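Local coordinates for conserved hypothetical protein BatB (Bacteroides thetaiotaomicron, PDB 3IBS) that is of unknown function but carries a von Willebrand factor type A domain that binds magnesium, and is probably anchored in the cell membrane, at residues T92-T102 against I115-H124. Sequence-based numbering, arbitrary orientation. Where two conformers were deposited one is given.
Sequences TAIGEAINLAT and IIVITDGENH
At the magnesium-binding edge of the von Willebrand factor A domain, T92 and H124 close the loop that follows strand 115-119 against the start of helix 94-102. T92 OG1 donates to E122 O at 2.6 Å, almost in line with the carbonyl (C=O...OG1 175°), and H124 ND1, in one of its two conformers, donates to T92 O at 2.7 Å. There a chi1 of 177° carries CG away from its own backbone N and back to T92; I94 CB lies over one ring face, offset toward the rim, while NE2 bonds to A128 N. Further in, helix and strand run nearly antiparallel, their axes 9.6 Å apart, and packing is mainly aliphatic. The side chains of I94 and V117 cross at about a right angle, I94 CG2 3.9 Å from V117 CG1, and I94 CD1 meets T119 CG2 tip to tip. V117 CG2 rests on I98 CG1, and I115 CD1 ends the row 3.5 Å from A101 CB. T119 OG1 takes G121 N in an ST turn and also bonds D19, beside D120, which binds magnesium in this protein but not in this chain. A valine replacing T92 would probably leave E122 O without its hydroxyl donor and the loop less firmly tied. With the T92 side chain about 4 Å from the bound magnesium ion, its hydroxyl bond is consistent with helix start and metal-site loop being positioned together.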
ATOM      1  N   THR A  92       1.583  -1.141  21.881  1.00 16.28           N
ATOM      2  CA  THR A  92       2.392  -2.334  21.684  1.00 16.16           C
ATOM      3  C   THR A  92       2.901  -2.775  23.053  1.00 16.19           C
ATOM      4  O   THR A  92       4.101  -2.683  23.337  1.00 16.02           O
ATOM      5  CB  THR A  92       3.584  -2.064  20.727  1.00 16.40           C
ATOM      6  OG1 THR A  92       3.118  -1.397  19.550  1.00 15.60           O
ATOM      7  CG2 THR A  92       4.281  -3.393  20.305  1.00 14.19           C
ATOM      8  N   ALA A  93       1.984  -3.265  23.882  1.00 15.12           N
ATOM      9  CA  ALA A  93       2.284  -3.549  25.294  1.00 15.37           C
ATOM     10  C   ALA A  93       2.902  -4.927  25.515  1.00 15.51           C
ATOM     11  O   ALA A  93       2.306  -5.801  26.158  1.00 14.89           O
ATOM     12  CB  ALA A  93       1.022  -3.356  26.162  1.00 15.16           C
ATOM     13  N   ILE A  94       4.103  -5.116  24.957  1.00 15.55           N
ATOM     14  CA  ILE A  94       4.825  -6.388  25.035  1.00 14.97           C
ATOM     15  C   ILE A  94       5.175  -6.766  26.495  1.00 15.31           C
ATOM     16  O   ILE A  94       5.065  -7.933  26.873  1.00 16.00           O
ATOM     17  CB  ILE A  94       6.115  -6.409  24.141  1.00 14.41           C
ATOM     18  CG1 ILE A  94       5.770  -6.229  22.651  1.00 13.58           C
ATOM     19  CG2 ILE A  94       6.885  -7.744  24.329  1.00 12.62           C
ATOM     20  CD1 ILE A  94       7.006  -5.838  21.781  1.00 14.34           C
ATOM     21  N   GLY A  95       5.607  -5.786  27.290  1.00 15.30           N
ATOM     22  CA  GLY A  95       5.915  -5.999  28.713  1.00 15.48           C
ATOM     23  C   GLY A  95       4.738  -6.524  29.520  1.00 15.49           C
ATOM     24  O   GLY A  95       4.870  -7.526  30.232  1.00 15.80           O
ATOM     25  N   GLU A  96       3.589  -5.855  29.406  1.00 15.13           N
ATOM     26  CA  GLU A  96       2.355  -6.331  30.023  1.00 16.07           C
ATOM     27  C   GLU A  96       2.020  -7.781  29.600  1.00 15.47           C
ATOM     28  O   GLU A  96       1.621  -8.596  30.440  1.00 15.31           O
ATOM     29  CB  GLU A  96       1.183  -5.385  29.713  1.00 16.88           C
ATOM     30  CG  GLU A  96       1.293  -4.002  30.373  1.00 21.06           C
ATOM     31  CD  GLU A  96       0.146  -3.059  29.993  1.00 27.83           C
ATOM     32  OE1 GLU A  96      -0.947  -3.539  29.629  1.00 30.95           O
ATOM     33  OE2 GLU A  96       0.333  -1.822  30.057  1.00 31.41           O
ATOM     34  N   ALA A  97       2.219  -8.109  28.320  1.00 14.06           N
ATOM     35  CA  ALA A  97       1.908  -9.460  27.839  1.00 13.82           C
ATOM     36  C   ALA A  97       2.854 -10.506  28.441  1.00 13.65           C
ATOM     37  O   ALA A  97       2.411 -11.549  28.921  1.00 13.20           O
ATOM     38  CB  ALA A  97       1.897  -9.523  26.295  1.00 12.81           C
ATOM     39  N   ILE A  98       4.153 -10.195  28.460  1.00 13.44           N
ATOM     40  CA  ILE A  98       5.144 -11.079  29.062  1.00 13.13           C
ATOM     41  C   ILE A  98       4.869 -11.266  30.545  1.00 13.25           C
ATOM     42  O   ILE A  98       4.973 -12.394  31.048  1.00 13.74           O
ATOM     43  CB  ILE A  98       6.608 -10.559  28.839  1.00 12.51           C
ATOM     44  CG1 ILE A  98       6.990 -10.631  27.356  1.00 12.85           C
ATOM     45  CG2 ILE A  98       7.627 -11.362  29.686  1.00 13.81           C
ATOM     46  CD1 ILE A  98       8.367  -9.975  27.027  1.00 10.42           C
ATOM     47  N   ASN A  99       4.540 -10.178  31.245  1.00 13.21           N
ATOM     48  CA  ASN A  99       4.265 -10.241  32.697  1.00 13.86           C
ATOM     49  C   ASN A  99       3.019 -11.083  32.960  1.00 13.77           C
ATOM     50  O   ASN A  99       2.998 -11.884  33.894  1.00 13.35           O
ATOM     51  CB  ASN A  99       4.066  -8.855  33.308  1.00 13.33           C
ATOM     52  CG  ASN A  99       5.368  -8.080  33.468  1.00 17.34           C
ATOM     53  OD1 ASN A  99       6.491  -8.644  33.442  1.00 18.90           O
ATOM     54  ND2 ASN A  99       5.223  -6.777  33.660  1.00 15.57           N
ATOM     55  N   LEU A 100       1.984 -10.905  32.128  1.00 13.71           N
ATOM     56  CA  LEU A 100       0.780 -11.739  32.240  1.00 13.81           C
ATOM     57  C   LEU A 100       1.126 -13.213  31.965  1.00 14.23           C
ATOM     58  O   LEU A 100       0.665 -14.120  32.670  1.00 13.81           O
ATOM     59  CB  LEU A 100      -0.314 -11.248  31.281  1.00 13.95           C
ATOM     60  CG  LEU A 100      -1.646 -12.023  31.190  1.00 13.90           C
ATOM     61  CD1 LEU A 100      -2.377 -12.110  32.570  1.00 13.82           C
ATOM     62  CD2 LEU A 100      -2.551 -11.385  30.114  1.00 12.31           C
ATOM     63  N   ALA A 101       1.949 -13.461  30.950  1.00 14.20           N
ATOM     64  CA  ALA A 101       2.356 -14.847  30.666  1.00 14.76           C
ATOM     65  C   ALA A 101       3.047 -15.526  31.850  1.00 14.81           C
ATOM     66  O   ALA A 101       2.745 -16.682  32.168  1.00 13.90           O
ATOM     67  CB  ALA A 101       3.230 -14.933  29.401  1.00 14.74           C
ATOM     68  N   THR A 102       3.975 -14.824  32.499  1.00 15.86           N
ATOM     69  CA  THR A 102       4.672 -15.405  33.661  1.00 16.48           C
ATOM     70  C   THR A 102       3.719 -15.783  34.799  1.00 16.86           C
ATOM     71  O   THR A 102       3.977 -16.749  35.506  1.00 17.32           O
ATOM     72  CB  THR A 102       5.780 -14.480  34.240  1.00 16.77           C
ATOM     73  OG1 THR A 102       5.173 -13.466  35.047  1.00 19.67           O
ATOM     74  CG2 THR A 102       6.594 -13.831  33.125  1.00 15.56           C
ATOM     75  N   ILE A 115       7.874 -18.427  26.711  1.00 13.19           N
ATOM     76  CA  ILE A 115       6.948 -17.402  26.244  1.00 13.04           C
ATOM     77  C   ILE A 115       7.398 -17.050  24.841  1.00 14.01           C
ATOM     78  O   ILE A 115       8.586 -16.796  24.638  1.00 14.29           O
ATOM     79  CB  ILE A 115       6.976 -16.124  27.137  1.00 13.11           C
ATOM     80  CG1 ILE A 115       6.536 -16.465  28.563  1.00 10.45           C
ATOM     81  CG2 ILE A 115       6.107 -15.014  26.501  1.00  9.45           C
ATOM     82  CD1 ILE A 115       6.745 -15.309  29.580  1.00 11.42           C
ATOM     83  N   ILE A 116       6.474 -17.076  23.881  1.00 13.64           N
ATOM     84  CA  ILE A 116       6.811 -16.781  22.483  1.00 13.59           C
ATOM     85  C   ILE A 116       6.033 -15.562  22.062  1.00 13.18           C
ATOM     86  O   ILE A 116       4.812 -15.641  21.909  1.00 13.25           O
ATOM     87  CB  ILE A 116       6.493 -17.956  21.551  1.00 14.42           C
ATOM     88  CG1 ILE A 116       7.313 -19.179  21.964  1.00 15.38           C
ATOM     89  CG2 ILE A 116       6.798 -17.591  20.081  1.00 13.94           C
ATOM     90  CD1 ILE A 116       6.849 -20.385  21.281  1.00 19.36           C
ATOM     91  N   VAL A 117       6.744 -14.430  21.943  1.00 11.88           N
ATOM     92  CA  VAL A 117       6.155 -13.163  21.558  1.00 11.44           C
ATOM     93  C   VAL A 117       6.207 -13.093  20.042  1.00 11.47           C
ATOM     94  O   VAL A 117       7.268 -13.305  19.436  1.00 10.59           O
ATOM     95  CB  VAL A 117       6.949 -11.945  22.159  1.00 11.91           C
ATOM     96  CG1 VAL A 117       6.272 -10.610  21.816  1.00 10.11           C
ATOM     97  CG2 VAL A 117       7.083 -12.090  23.674  1.00 11.76           C
ATOM     98  N   ILE A 118       5.057 -12.847  19.428  1.00 11.41           N
ATOM     99  CA  ILE A 118       4.983 -12.688  17.976  1.00 11.42           C
ATOM    100  C   ILE A 118       4.487 -11.282  17.630  1.00 11.84           C
ATOM    101  O   ILE A 118       3.340 -10.926  17.930  1.00 12.56           O
ATOM    102  CB  ILE A 118       4.056 -13.730  17.349  1.00 11.38           C
ATOM    103  CG1 ILE A 118       4.506 -15.141  17.785  1.00 13.21           C
ATOM    104  CG2 ILE A 118       4.053 -13.583  15.833  1.00  8.35           C
ATOM    105  CD1 ILE A 118       3.545 -16.345  17.317  1.00 10.66           C
ATOM    106  N   THR A 119       5.342 -10.473  17.015  1.00 12.09           N
ATOM    107  CA  THR A 119       5.055  -9.031  16.922  1.00 11.94           C
ATOM    108  C   THR A 119       5.892  -8.373  15.815  1.00 12.19           C
ATOM    109  O   THR A 119       6.868  -8.944  15.357  1.00 11.35           O
ATOM    110  CB  THR A 119       5.336  -8.333  18.302  1.00 11.74           C
ATOM    111  OG1 THR A 119       4.977  -6.939  18.261  1.00 12.22           O
ATOM    112  CG2 THR A 119       6.827  -8.487  18.704  1.00 11.31           C
ATOM    113  N   ASP A 120       5.512  -7.165  15.393  1.00 12.23           N
ATOM    114  CA  ASP A 120       6.432  -6.355  14.588  1.00 13.22           C
ATOM    115  C   ASP A 120       7.335  -5.485  15.495  1.00 13.58           C
ATOM    116  O   ASP A 120       8.209  -4.755  14.990  1.00 13.91           O
ATOM    117  CB  ASP A 120       5.670  -5.527  13.542  1.00 12.78           C
ATOM    118  CG  ASP A 120       4.570  -4.691  14.163  1.00 14.53           C
ATOM    119  OD1 ASP A 120       4.761  -4.230  15.317  1.00 14.07           O
ATOM    120  OD2 ASP A 120       3.507  -4.523  13.524  1.00 13.73           O
ATOM    121  N   GLY A 121       7.137  -5.573  16.824  1.00 14.04           N
ATOM    122  CA  GLY A 121       8.002  -4.872  17.806  1.00 14.18           C
ATOM    123  C   GLY A 121       8.028  -3.346  17.654  1.00 15.42           C
ATOM    124  O   GLY A 121       8.956  -2.650  18.139  1.00 15.15           O
ATOM    125  N   GLU A 122       6.976  -2.819  17.031  1.00 14.76           N
ATOM    126  CA  GLU A 122       6.943  -1.428  16.629  1.00 15.32           C
ATOM    127  C   GLU A 122       6.382  -0.483  17.688  1.00 15.21           C
ATOM    128  O   GLU A 122       5.305  -0.729  18.240  1.00 15.94           O
ATOM    129  CB  GLU A 122       6.141  -1.276  15.335  1.00 14.22           C
ATOM    130  CG  GLU A 122       6.083   0.150  14.852  1.00 14.75           C
ATOM    131  CD  GLU A 122       5.405   0.283  13.503  1.00 15.39           C
ATOM    132  OE1 GLU A 122       4.263  -0.214  13.335  1.00 14.61           O
ATOM    133  OE2 GLU A 122       6.014   0.898  12.627  1.00 15.11           O
ATOM    134  N   ASN A 123       7.097   0.620  17.917  1.00 15.58           N
ATOM    135  CA  ASN A 123       6.657   1.668  18.846  1.00 16.84           C
ATOM    136  C   ASN A 123       6.330   1.167  20.267  1.00 17.06           C
ATOM    137  O   ASN A 123       5.356   1.620  20.885  1.00 17.08           O
ATOM    138  CB  ASN A 123       5.439   2.430  18.289  1.00 15.90           C
ATOM    139  CG  ASN A 123       5.777   3.269  17.069  1.00 17.62           C
ATOM    140  OD1 ASN A 123       6.902   3.720  16.897  1.00 17.87           O
ATOM    141  ND2 ASN A 123       4.784   3.473  16.203  1.00 19.86           N
ATOM    142  N   HIS A 124       7.126   0.231  20.776  0.50 17.41           N
ATOM    143  CA  HIS A 124       6.978  -0.170  22.176  0.50 18.05           C
ATOM    144  C   HIS A 124       7.550   0.934  23.064  0.50 18.62           C
ATOM    145  O   HIS A 124       8.657   1.414  22.817  0.50 18.27           O
ATOM    146  CB  HIS A 124       7.683  -1.492  22.461  0.50 17.72           C
ATOM    147  CG  HIS A 124       7.620  -1.901  23.902  0.50 17.88           C
ATOM    148  ND1 HIS A 124       6.430  -2.133  24.556  0.50 16.62           N
ATOM    149  CD2 HIS A 124       8.598  -2.102  24.817  0.50 18.17           C
ATOM    150  CE1 HIS A 124       6.675  -2.464  25.811  0.50 16.57           C
ATOM    151  NE2 HIS A 124       7.982  -2.448  25.997  0.50 18.07           N
TER